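PDB 6G1D: hydrogen peroxide-inducible genes activator from Corynebacterium glutamicum, which senses hydrogen peroxide by a peroxidatic mechanism and, as a LysR-type transcription factor, controls hydrogen peroxide-inducible genes. Local coordinates for the interface of chains A and B. Numbering follows the deposited sequence. Chains: chain A/B, Hydrogen peroxide-inducible genes activator.

The interface of chains A and B. Residues chain A 87; chain B 10, 15, 18, 48, 52, 73, 77, 80.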
loop_
_atom_site.group_PDB
_atom_site.type_symbol
_atom_site.label_atom_id
_atom_site.label_comp_id
_atom_site.label_asym_id
_atom_site.label_seq_id
_atom_site.Cartn_x
_atom_site.Cartn_y
_atom_site.Cartn_z
ATOM N N PHE A 87 -29.861 -18.187 2.123
ATOM C CA PHE A 87 -30.320 -18.056 0.728
ATOM C C PHE A 87 -31.852 -18.075 0.672
ATOM O O PHE A 87 -32.490 -17.226 0.044
ATOM C CB PHE A 87 -29.753 -19.176 -0.177
ATOM C CG PHE A 87 -30.314 -19.168 -1.568
ATOM C CD1 PHE A 87 -29.744 -18.381 -2.565
ATOM C CD2 PHE A 87 -31.422 -19.928 -1.886
ATOM C CE1 PHE A 87 -30.300 -18.334 -3.831
ATOM C CE2 PHE A 87 -31.955 -19.924 -3.174
ATOM C CZ PHE A 87 -31.385 -19.127 -4.152
ATOM N N PRO B 10 -34.096 -25.650 -1.546
ATOM C CA PRO B 10 -33.234 -25.822 -2.722
ATOM C C PRO B 10 -32.144 -26.863 -2.489
ATOM O O PRO B 10 -31.720 -27.089 -1.351
ATOM C CB PRO B 10 -32.609 -24.431 -2.959
ATOM C CG PRO B 10 -32.972 -23.617 -1.812
ATOM C CD PRO B 10 -34.135 -24.262 -1.086
ATOM N N LEU B 15 -28.712 -24.879 -7.038
ATOM C CA LEU B 15 -27.906 -23.685 -6.856
ATOM C C LEU B 15 -26.751 -23.642 -7.837
ATOM O O LEU B 15 -26.456 -22.557 -8.364
ATOM C CB LEU B 15 -27.423 -23.558 -5.415
ATOM C CG LEU B 15 -28.544 -23.302 -4.368
ATOM C CD1 LEU B 15 -27.910 -23.195 -2.984
ATOM C CD2 LEU B 15 -29.322 -22.056 -4.683
ATOM N N PHE B 18 -28.112 -22.459 -11.132
ATOM C CA PHE B 18 -28.357 -21.004 -11.115
ATOM C C PHE B 18 -27.056 -20.203 -11.258
ATOM O O PHE B 18 -26.963 -19.287 -12.060
ATOM C CB PHE B 18 -29.080 -20.636 -9.799
ATOM C CG PHE B 18 -29.159 -19.179 -9.500
ATOM C CD1 PHE B 18 -29.498 -18.249 -10.487
ATOM C CD2 PHE B 18 -28.933 -18.714 -8.201
ATOM C CE1 PHE B 18 -29.596 -16.909 -10.177
ATOM C CE2 PHE B 18 -29.003 -17.373 -7.917
ATOM C CZ PHE B 18 -29.336 -16.488 -8.910
ATOM N N LEU B 48 -36.076 -24.582 -9.209
ATOM C CA LEU B 48 -35.614 -23.570 -8.273
ATOM C C LEU B 48 -36.547 -22.345 -8.271
ATOM O O LEU B 48 -36.973 -21.887 -7.220
ATOM C CB LEU B 48 -34.170 -23.163 -8.592
ATOM C CG LEU B 48 -33.510 -22.154 -7.652
ATOM C CD1 LEU B 48 -33.449 -22.631 -6.218
ATOM C CD2 LEU B 48 -32.100 -21.873 -8.152
ATOM N N LEU B 52 -39.056 -21.351 -5.168
ATOM C CA LEU B 52 -38.922 -20.029 -4.540
ATOM C C LEU B 52 -40.052 -19.024 -4.837
ATOM O O LEU B 52 -40.217 -18.066 -4.090
ATOM C CB LEU B 52 -37.584 -19.382 -4.927
ATOM C CG LEU B 52 -36.303 -20.123 -4.599
ATOM C CD1 LEU B 52 -35.152 -19.286 -5.160
ATOM C CD2 LEU B 52 -36.114 -20.403 -3.109
ATOM N N LEU B 73 -29.768 -12.490 -5.098
ATOM C CA LEU B 73 -29.592 -13.806 -4.471
ATOM C C LEU B 73 -28.277 -14.514 -4.837
ATOM O O LEU B 73 -27.839 -15.408 -4.102
ATOM C CB LEU B 73 -30.786 -14.708 -4.786
ATOM C CG LEU B 73 -32.097 -14.237 -4.087
ATOM C CD1 LEU B 73 -33.303 -14.941 -4.717
ATOM C CD2 LEU B 73 -31.998 -14.513 -2.601
ATOM N N ALA B 77 -26.267 -17.709 -2.937
ATOM C CA ALA B 77 -26.108 -19.002 -3.592
ATOM C C ALA B 77 -24.631 -19.387 -3.607
ATOM O O ALA B 77 -24.265 -20.486 -3.210
ATOM C CB ALA B 77 -26.670 -18.963 -5.007
ATOM N N THR B 80 -23.301 -20.578 -0.277
ATOM C CA THR B 80 -23.736 -21.931 0.039
ATOM C C THR B 80 -22.832 -22.971 -0.631
ATOM O O THR B 80 -22.379 -23.926 0.009
ATOM C CB THR B 80 -25.220 -22.150 -0.347
ATOM O OG1 THR B 80 -26.027 -21.070 0.174
ATOM C CG2 THR B 80 -25.711 -23.486 0.202
#
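With CG anti to the backbone N (chi1 174°) and the ring turned by a chi2 of 87°, A:Phe87 pushes its phenyl group out of helix 68-93 into chain B, where B:Leu15 comes up against one face. The two side chains run past each other in opposite directions, and the extended B:Leu15 (chi2 -180°) lays its CD2 methyl over the ring, 3.8 Å from the centroid and shifted toward the rim near CZ, a CH-pi contact. B:Leu52 crosses at about a right angle, its CD1 methyl 3.8 Å from CE2 of A:Phe87. B:Leu73 crosses likewise, out past the rim on the side of the ring plane away from B:Leu15, with CB 3.8 Å from CE1 of A:Phe87; its carbonyl oxygen lies at the ring edge, in plane, where the C-H rim may draw it weakly. At B:Ala77 the ring comes right down on the helix, CD1 of A:Phe87 lying 3.6 Å from the backbone N of B:Ala77. B:Pro10 flanks the CD2/CE2 edge on the B:Leu15 side, its CG 4.0 Å from CD2 of A:Phe87, while B:Phe18 and B:Leu48 line the deeper end more loosely. The phenyl thus plugs a largely apolar pocket built from the helix-turn-helix domain (helices 12-24 and 38-52) and the linker helix 68-95 of its partner. Repeated by the two-fold, this contact helps pair the linker helices and probably sets how the DNA-binding domains sit in the dimer.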